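Local coordinates for protein GTP pyrophosphokinase (Streptococcus pneumoniae, PDB 2BE3) that probably transfers pyrophosphate from ATP to GTP or GDP, making the alarmone (p)ppGpp, as synthetases of the RelA/SpoT family do, at residues Gly20-Lys25 / Val126-Asp131; Asp13-Ala18 / Lys137-Glu142. All blocks are in the same frame, centred on the assembly; numbering follows the deposited sequence.

Interaction 1 (Gly20-Lys25 / Val126-Asp131); sequences GELKIK and VEYTVD
Where the long N-terminal helix 6-35 lies across the mixed β-sheet of this RelA/SpoT-type domain, Tyr128 of strand 122-130 reaches out to meet Glu21, Leu22 and Lys25. Its CG stands anti to the backbone N (chi1 -173°), and the ring carries the hydroxyl onto the helix. Two bonds grip that oxygen. Tyr128 OH donates to Glu21 OE1, 2.5 Å away, which accepts with its anti lone pair, on the side away from OE2; the carboxylate plane is turned 68° from the ring. Lys25 NZ comes tip to tip with the phenol at the ring edge, in the ring plane, and donates to Tyr128 OH over 2.7 Å. A tyrosine suits this place because one hydroxyl can donate a hydrogen bond to a carboxylate and accept one from an ammonium, while the ring stays apolar. Glu21 and Lys25, one helical turn apart, flank the hydroxyl, and the ammonium has a second partner in the salt bridge to Asp101.

Helix 6-35 packs on one face of the sheet, running at 111° to the strand here, and Leu22 supplies the apolar part of the contact. Its CG sits over the ring centre in a CH-pi contact, 4.0 Å from the Tyr128 centroid, and the two methyls spread over the same face, Leu22 CD2 coming to 3.8 Å from Tyr128 CE1. A branched aliphatic covers a flat ring well here.

Beyond the ring, water joins the carboxylate to the strand end. One water donates to Glu21 OE2 over 2.6 Å and accepts from Asp131 N. Another has its oxygen 2.8 Å from Glu21 OE1 and within bonding distance of Thr129 O; with more acceptors around it than it has protons, it may share them. Gln17, a turn earlier on the helix, bonds through NE2 to Glu21 OE2 and also to Asp131 O.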
ATOM      1  N   GLY A  20       2.352   2.994   6.294  1.00 72.14           N
ATOM      2  CA  GLY A  20       1.855   1.646   6.011  1.00 71.68           C
ATOM      3  C   GLY A  20       1.995   1.273   4.545  1.00 72.09           C
ATOM      4  O   GLY A  20       2.521   0.213   4.225  1.00 72.94           O
ATOM      5  N   GLU A  21       1.554   2.140   3.641  1.00 71.81           N
ATOM      6  CA  GLU A  21       1.717   1.878   2.217  1.00 71.49           C
ATOM      7  C   GLU A  21       3.190   1.847   1.796  1.00 71.93           C
ATOM      8  O   GLU A  21       3.608   0.957   1.049  1.00 72.10           O
ATOM      9  CB  GLU A  21       0.966   2.885   1.380  1.00 71.17           C
ATOM     10  CG  GLU A  21      -0.536   2.740   1.422  1.00 72.02           C
ATOM     11  CD  GLU A  21      -1.254   3.861   0.670  1.00 75.57           C
ATOM     12  OE1 GLU A  21      -0.642   4.520  -0.231  1.00 76.11           O
ATOM     13  OE2 GLU A  21      -2.444   4.081   0.980  1.00 75.52           O
ATOM     14  N   LEU A  22       3.980   2.803   2.278  1.00 71.77           N
ATOM     15  CA  LEU A  22       5.364   2.900   1.846  1.00 72.16           C
ATOM     16  C   LEU A  22       6.223   1.716   2.327  1.00 72.50           C
ATOM     17  O   LEU A  22       7.037   1.190   1.566  1.00 72.29           O
ATOM     18  CB  LEU A  22       5.960   4.252   2.241  1.00 72.54           C
ATOM     19  CG  LEU A  22       5.523   5.402   1.327  1.00 73.09           C
ATOM     20  CD1 LEU A  22       5.797   6.771   1.924  1.00 68.70           C
ATOM     21  CD2 LEU A  22       6.219   5.225  -0.002  1.00 75.46           C
ATOM     22  N   LYS A  23       6.012   1.285   3.573  1.00 73.31           N
ATOM     23  CA  LYS A  23       6.638   0.039   4.078  1.00 74.36           C
ATOM     24  C   LYS A  23       6.363  -1.124   3.186  1.00 73.43           C
ATOM     25  O   LYS A  23       7.268  -1.863   2.887  1.00 75.93           O
ATOM     26  CB  LYS A  23       6.223  -0.321   5.515  1.00 74.39           C
ATOM     27  CG  LYS A  23       6.963   0.491   6.544  1.00 76.80           C
ATOM     28  CD  LYS A  23       6.765  -0.011   7.960  1.00 80.53           C
ATOM     29  CE  LYS A  23       5.328  -0.076   8.334  1.00 83.77           C
ATOM     30  NZ  LYS A  23       5.212  -0.413   9.779  1.00 88.59           N
ATOM     31  N   ILE A  24       5.124  -1.314   2.770  1.00 72.84           N
ATOM     32  CA  ILE A  24       4.793  -2.434   1.895  1.00 71.81           C
ATOM     33  C   ILE A  24       5.406  -2.262   0.492  1.00 71.49           C
ATOM     34  O   ILE A  24       5.933  -3.209  -0.087  1.00 71.64           O
ATOM     35  CB  ILE A  24       3.259  -2.659   1.838  1.00 72.28           C
ATOM     36  CG1 ILE A  24       2.760  -3.273   3.148  1.00 72.07           C
ATOM     37  CG2 ILE A  24       2.836  -3.533   0.641  1.00 70.24           C
ATOM     38  CD1 ILE A  24       1.260  -2.966   3.383  1.00 73.35           C
ATOM     39  N   LYS A  25       5.350  -1.051  -0.042  1.00 71.42           N
ATOM     40  CA  LYS A  25       5.938  -0.755  -1.348  1.00 71.40           C
ATOM     41  C   LYS A  25       7.461  -0.903  -1.358  1.00 71.21           C
ATOM     42  O   LYS A  25       7.999  -1.497  -2.250  1.00 70.71           O
ATOM     43  CB  LYS A  25       5.497   0.615  -1.839  1.00 71.46           C
ATOM     44  CG  LYS A  25       4.059   0.600  -2.341  1.00 71.63           C
ATOM     45  CD  LYS A  25       3.514   2.015  -2.367  1.00 73.89           C
ATOM     46  CE  LYS A  25       2.343   2.132  -3.340  1.00 74.92           C
ATOM     47  NZ  LYS A  25       1.961   3.567  -3.518  1.00 76.43           N
ATOM     48  N   VAL A 126      10.182  13.049  -0.009  1.00 69.95           N
ATOM     49  CA  VAL A 126       9.308  12.838  -1.158  1.00 71.11           C
ATOM     50  C   VAL A 126       7.939  13.429  -0.884  1.00 71.88           C
ATOM     51  O   VAL A 126       7.544  13.556   0.271  1.00 72.77           O
ATOM     52  CB  VAL A 126       9.158  11.329  -1.592  1.00 71.12           C
ATOM     53  CG1 VAL A 126      10.549  10.641  -1.917  1.00 70.50           C
ATOM     54  CG2 VAL A 126       8.368  10.515  -0.571  1.00 72.18           C
ATOM     55  N   GLU A 127       7.248  13.832  -1.942  1.00 71.24           N
ATOM     56  CA  GLU A 127       5.826  14.085  -1.853  1.00 71.85           C
ATOM     57  C   GLU A 127       5.131  12.783  -2.182  1.00 71.72           C
ATOM     58  O   GLU A 127       5.462  12.122  -3.175  1.00 71.05           O
ATOM     59  CB  GLU A 127       5.389  15.166  -2.808  1.00 71.25           C
ATOM     60  CG  GLU A 127       5.622  16.492  -2.249  1.00 74.33           C
ATOM     61  CD  GLU A 127       5.396  17.608  -3.244  1.00 79.82           C
ATOM     62  OE1 GLU A 127       4.890  17.350  -4.379  1.00 80.62           O
ATOM     63  OE2 GLU A 127       5.728  18.756  -2.863  1.00 80.51           O
ATOM     64  N   TYR A 128       4.201  12.407  -1.304  1.00 72.04           N
ATOM     65  CA  TYR A 128       3.455  11.164  -1.430  1.00 71.74           C
ATOM     66  C   TYR A 128       1.984  11.498  -1.207  1.00 71.66           C
ATOM     67  O   TYR A 128       1.619  12.163  -0.233  1.00 71.69           O
ATOM     68  CB  TYR A 128       3.980  10.115  -0.432  1.00 72.27           C
ATOM     69  CG  TYR A 128       3.373   8.744  -0.618  1.00 72.84           C
ATOM     70  CD1 TYR A 128       3.819   7.897  -1.638  1.00 71.97           C
ATOM     71  CD2 TYR A 128       2.322   8.300   0.211  1.00 72.63           C
ATOM     72  CE1 TYR A 128       3.256   6.645  -1.828  1.00 72.59           C
ATOM     73  CE2 TYR A 128       1.732   7.057   0.013  1.00 72.48           C
ATOM     74  CZ  TYR A 128       2.210   6.228  -1.001  1.00 73.81           C
ATOM     75  OH  TYR A 128       1.646   4.981  -1.199  1.00 74.59           O
ATOM     76  N   THR A 129       1.142  11.069  -2.137  1.00 71.62           N
ATOM     77  CA  THR A 129      -0.302  11.288  -2.031  1.00 70.89           C
ATOM     78  C   THR A 129      -1.014  10.014  -1.577  1.00 71.47           C
ATOM     79  O   THR A 129      -0.824   8.941  -2.153  1.00 70.55           O
ATOM     80  CB  THR A 129      -0.866  11.776  -3.372  1.00 70.79           C
ATOM     81  OG1 THR A 129      -0.204  12.996  -3.674  1.00 70.11           O
ATOM     82  CG2 THR A 129      -2.412  12.044  -3.298  1.00 68.90           C
ATOM     83  N   VAL A 130      -1.808  10.144  -0.516  1.00 72.15           N
ATOM     84  CA  VAL A 130      -2.687   9.047  -0.075  1.00 72.31           C
ATOM     85  C   VAL A 130      -4.138   9.359  -0.446  1.00 72.68           C
ATOM     86  O   VAL A 130      -4.555  10.514  -0.405  1.00 72.52           O
ATOM     87  CB  VAL A 130      -2.562   8.747   1.448  1.00 71.98           C
ATOM     88  CG1 VAL A 130      -1.222   8.128   1.738  1.00 71.39           C
ATOM     89  CG2 VAL A 130      -2.767  10.019   2.283  1.00 71.63           C
ATOM     90  N   ASP A 131      -4.891   8.322  -0.822  1.00 73.67           N
ATOM     91  CA  ASP A 131      -6.339   8.450  -1.020  1.00 74.60           C
ATOM     92  C   ASP A 131      -7.063   8.160   0.280  1.00 75.45           C
ATOM     93  O   ASP A 131      -6.741   7.219   0.999  1.00 75.16           O
ATOM     94  CB  ASP A 131      -6.822   7.538  -2.144  1.00 74.43           C
ATOM     95  CG  ASP A 131      -6.257   7.941  -3.495  1.00 73.91           C
ATOM     96  OD1 ASP A 131      -6.711   8.958  -4.062  1.00 71.20           O
ATOM     97  OD2 ASP A 131      -5.366   7.228  -3.991  1.00 74.63           O
TER
HETATM   98  O   HOH W   1      -3.950   5.300  -0.681  1.00 45.20           O
HETATM   99  O   HOH W   2      -1.253   6.189  -2.338  1.00 50.95           O

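Interaction 2 (Asp13-Ala18 / Lys137-Glu142); sequences DPYIQA and KTILAE
Ile139 fills the hollow between Pro14, Tyr15 and Ala18 on the helix, and here the packing is close. Its CG2 lies over one face of the Tyr15 ring, offset toward the rim, in a CH-pi contact 3.9 Å from the centroid, while Ile139 CB approaches Tyr15 CE1 to 3.6 Å. Chi1 of 57° puts Ile139 CG1 in the crowded position between backbone N and carbonyl carbon, 4.0 Å from Ala18 CB. At the end of that branch Ile139 CD1 meets Ala18 CB at 3.6 Å; a small methyl fits this close approach.

The contact is looser toward Lys137. Only its aliphatic part is used: Lys137 CG lies 4.0 Å from Pro14 CB, and the ammonium turns to a salt bridge with Glu70. Proline suits this kinked turn, having no N-H to give to the turn before. At the phenol end of Tyr15 a single water mediates the contact: its oxygen is 2.5 Å from Tyr15 OH, and it accepts from Leu140 N.

Tyr15 meets Phe11 ring to ring on its own helix and touches Ala77 of strand 77-83, whereas Pro14 and Ala18 also pack on Val130, so the helix spans strands 122-130, 137-147 and 77-83.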
ATOM      1  N   ASP A  13      -3.516  10.570  10.656  1.00 73.89           N
ATOM      2  CA  ASP A  13      -4.021   9.472   9.822  1.00 74.01           C
ATOM      3  C   ASP A  13      -3.402   9.324   8.436  1.00 72.14           C
ATOM      4  O   ASP A  13      -2.957   8.242   8.092  1.00 71.81           O
ATOM      5  CB  ASP A  13      -5.538   9.525   9.713  1.00 74.84           C
ATOM      6  CG  ASP A  13      -6.188   8.518  10.578  1.00 81.40           C
ATOM      7  OD1 ASP A  13      -7.146   8.882  11.315  1.00 88.99           O
ATOM      8  OD2 ASP A  13      -5.725   7.337  10.546  1.00 89.35           O
ATOM      9  N   PRO A  14      -3.410  10.394   7.623  1.00 71.11           N
ATOM     10  CA  PRO A  14      -2.733  10.274   6.322  1.00 70.58           C
ATOM     11  C   PRO A  14      -1.287   9.774   6.435  1.00 69.86           C
ATOM     12  O   PRO A  14      -0.868   8.971   5.612  1.00 69.61           O
ATOM     13  CB  PRO A  14      -2.780  11.697   5.747  1.00 70.10           C
ATOM     14  CG  PRO A  14      -3.864  12.369   6.488  1.00 71.33           C
ATOM     15  CD  PRO A  14      -4.067  11.701   7.804  1.00 70.25           C
ATOM     16  N   TYR A  15      -0.558  10.237   7.453  1.00 69.44           N
ATOM     17  CA  TYR A  15       0.811   9.799   7.730  1.00 69.58           C
ATOM     18  C   TYR A  15       0.896   8.330   8.165  1.00 69.85           C
ATOM     19  O   TYR A  15       1.716   7.594   7.652  1.00 70.75           O
ATOM     20  CB  TYR A  15       1.456  10.727   8.777  1.00 69.69           C
ATOM     21  CG  TYR A  15       1.512  12.162   8.315  1.00 68.94           C
ATOM     22  CD1 TYR A  15       2.587  12.618   7.552  1.00 69.53           C
ATOM     23  CD2 TYR A  15       0.483  13.051   8.601  1.00 68.13           C
ATOM     24  CE1 TYR A  15       2.651  13.914   7.108  1.00 67.35           C
ATOM     25  CE2 TYR A  15       0.535  14.359   8.156  1.00 68.02           C
ATOM     26  CZ  TYR A  15       1.622  14.790   7.414  1.00 67.90           C
ATOM     27  OH  TYR A  15       1.677  16.088   6.950  1.00 69.38           O
ATOM     28  N   ILE A  16       0.049   7.899   9.094  1.00 69.43           N
ATOM     29  CA  ILE A  16      -0.063   6.487   9.431  1.00 69.52           C
ATOM     30  C   ILE A  16      -0.365   5.657   8.152  1.00 70.46           C
ATOM     31  O   ILE A  16       0.304   4.659   7.867  1.00 70.72           O
ATOM     32  CB  ILE A  16      -1.161   6.263  10.541  1.00 69.91           C
ATOM     33  CG1 ILE A  16      -0.758   6.950  11.849  1.00 70.00           C
ATOM     34  CG2 ILE A  16      -1.441   4.778  10.828  1.00 65.78           C
ATOM     35  CD1 ILE A  16      -1.903   7.089  12.883  1.00 69.85           C
ATOM     36  N   GLN A  17      -1.358   6.088   7.380  1.00 70.06           N
ATOM     37  CA  GLN A  17      -1.676   5.457   6.108  1.00 70.15           C
ATOM     38  C   GLN A  17      -0.473   5.401   5.141  1.00 70.68           C
ATOM     39  O   GLN A  17      -0.171   4.321   4.613  1.00 71.06           O
ATOM     40  CB  GLN A  17      -2.849   6.171   5.439  1.00 69.74           C
ATOM     41  CG  GLN A  17      -3.430   5.388   4.314  1.00 69.13           C
ATOM     42  CD  GLN A  17      -4.486   6.141   3.569  1.00 71.63           C
ATOM     43  OE1 GLN A  17      -5.060   7.098   4.078  1.00 75.12           O
ATOM     44  NE2 GLN A  17      -4.731   5.736   2.335  1.00 70.67           N
ATOM     45  N   ALA A  18       0.184   6.548   4.920  1.00 70.29           N
ATOM     46  CA  ALA A  18       1.384   6.661   4.065  1.00 70.85           C
ATOM     47  C   ALA A  18       2.577   5.792   4.470  1.00 71.45           C
ATOM     48  O   ALA A  18       3.198   5.181   3.603  1.00 71.96           O
ATOM     49  CB  ALA A  18       1.831   8.131   3.915  1.00 70.41           C
ATOM     50  N   LYS A 137      -4.895  13.291  -0.308  1.00 77.22           N
ATOM     51  CA  LYS A 137      -4.121  14.140   0.574  1.00 76.92           C
ATOM     52  C   LYS A 137      -2.610  13.914   0.322  1.00 75.66           C
ATOM     53  O   LYS A 137      -2.113  12.779   0.402  1.00 76.52           O
ATOM     54  CB  LYS A 137      -4.543  13.856   2.014  1.00 77.33           C
ATOM     55  CG  LYS A 137      -3.671  14.489   3.061  1.00 82.21           C
ATOM     56  CD  LYS A 137      -4.109  15.934   3.288  1.00 88.55           C
ATOM     57  CE  LYS A 137      -2.957  16.814   3.737  1.00 90.40           C
ATOM     58  NZ  LYS A 137      -3.430  18.219   3.683  1.00 92.24           N
ATOM     59  N   THR A 138      -1.896  14.986  -0.008  1.00 74.32           N
ATOM     60  CA  THR A 138      -0.455  14.946  -0.251  1.00 73.87           C
ATOM     61  C   THR A 138       0.340  15.271   1.015  1.00 73.16           C
ATOM     62  O   THR A 138       0.086  16.261   1.675  1.00 73.49           O
ATOM     63  CB  THR A 138      -0.032  15.900  -1.361  1.00 73.89           C
ATOM     64  OG1 THR A 138      -0.631  15.498  -2.595  1.00 75.14           O
ATOM     65  CG2 THR A 138       1.433  15.818  -1.562  1.00 75.81           C
ATOM     66  N   ILE A 139       1.284  14.413   1.362  1.00 72.20           N
ATOM     67  CA  ILE A 139       2.091  14.598   2.555  1.00 71.49           C
ATOM     68  C   ILE A 139       3.596  14.574   2.193  1.00 71.51           C
ATOM     69  O   ILE A 139       3.990  14.102   1.105  1.00 71.64           O
ATOM     70  CB  ILE A 139       1.722  13.565   3.690  1.00 71.50           C
ATOM     71  CG1 ILE A 139       1.858  12.120   3.235  1.00 71.06           C
ATOM     72  CG2 ILE A 139       0.282  13.752   4.177  1.00 69.51           C
ATOM     73  CD1 ILE A 139       3.129  11.494   3.665  1.00 71.15           C
ATOM     74  N   LEU A 140       4.429  15.138   3.067  1.00 70.44           N
ATOM     75  CA  LEU A 140       5.857  14.860   3.002  1.00 69.10           C
ATOM     76  C   LEU A 140       6.229  13.570   3.755  1.00 68.80           C
ATOM     77  O   LEU A 140       5.858  13.380   4.946  1.00 69.58           O
ATOM     78  CB  LEU A 140       6.713  16.052   3.487  1.00 67.34           C
ATOM     79  CG  LEU A 140       6.582  17.378   2.711  1.00 66.87           C
ATOM     80  CD1 LEU A 140       7.338  18.502   3.428  1.00 63.98           C
ATOM     81  CD2 LEU A 140       7.016  17.264   1.283  1.00 63.35           C
ATOM     82  N   ALA A 141       7.017  12.715   3.100  1.00 68.20           N
ATOM     83  CA  ALA A 141       7.655  11.576   3.817  1.00 68.74           C
ATOM     84  C   ALA A 141       9.180  11.619   3.638  1.00 69.49           C
ATOM     85  O   ALA A 141       9.689  12.063   2.597  1.00 69.90           O
ATOM     86  CB  ALA A 141       7.087  10.257   3.341  1.00 67.55           C
ATOM     87  N   GLU A 142       9.914  11.201   4.657  1.00 69.59           N
ATOM     88  CA  GLU A 142      11.352  11.144   4.556  1.00 70.45           C
ATOM     89  C   GLU A 142      11.806   9.678   4.512  1.00 70.87           C
ATOM     90  O   GLU A 142      11.516   8.914   5.444  1.00 71.36           O
ATOM     91  CB  GLU A 142      11.963  11.871   5.726  1.00 70.92           C
ATOM     92  CG  GLU A 142      13.470  12.026   5.687  1.00 74.32           C
ATOM     93  CD  GLU A 142      14.051  12.059   7.089  1.00 80.18           C
ATOM     94  OE1 GLU A 142      13.876  11.046   7.858  1.00 79.77           O
ATOM     95  OE2 GLU A 142      14.659  13.106   7.424  1.00 79.21           O
TER
HETATM   96  O   HOH W   3       3.651  16.599   5.515  1.00 39.07           O

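In the fold
Both interactions lay helix 6-35 on the same sheet, about 7 Å apart between centres, with interaction 2 on the earlier turns. Strands 122-130 and 137-147 are antiparallel neighbours, tied by the backbone bond Tyr128 O to Ile139 N (2.8 Å), and Ala18 CB joins the two contacts by packing on Tyr128 CD2 as well as on Val130. Interaction 1 is the buried one, yet it is built around a charged network gathered at the hydroxyl edge of an aromatic ring whose face is covered by leucine; interaction 2, partly buried, relies on aliphatic and aromatic packing. Both border the second subunit: Asp131 bonds to Gln100 of that chain, and Asp13 forms a salt bridge with its Lys35.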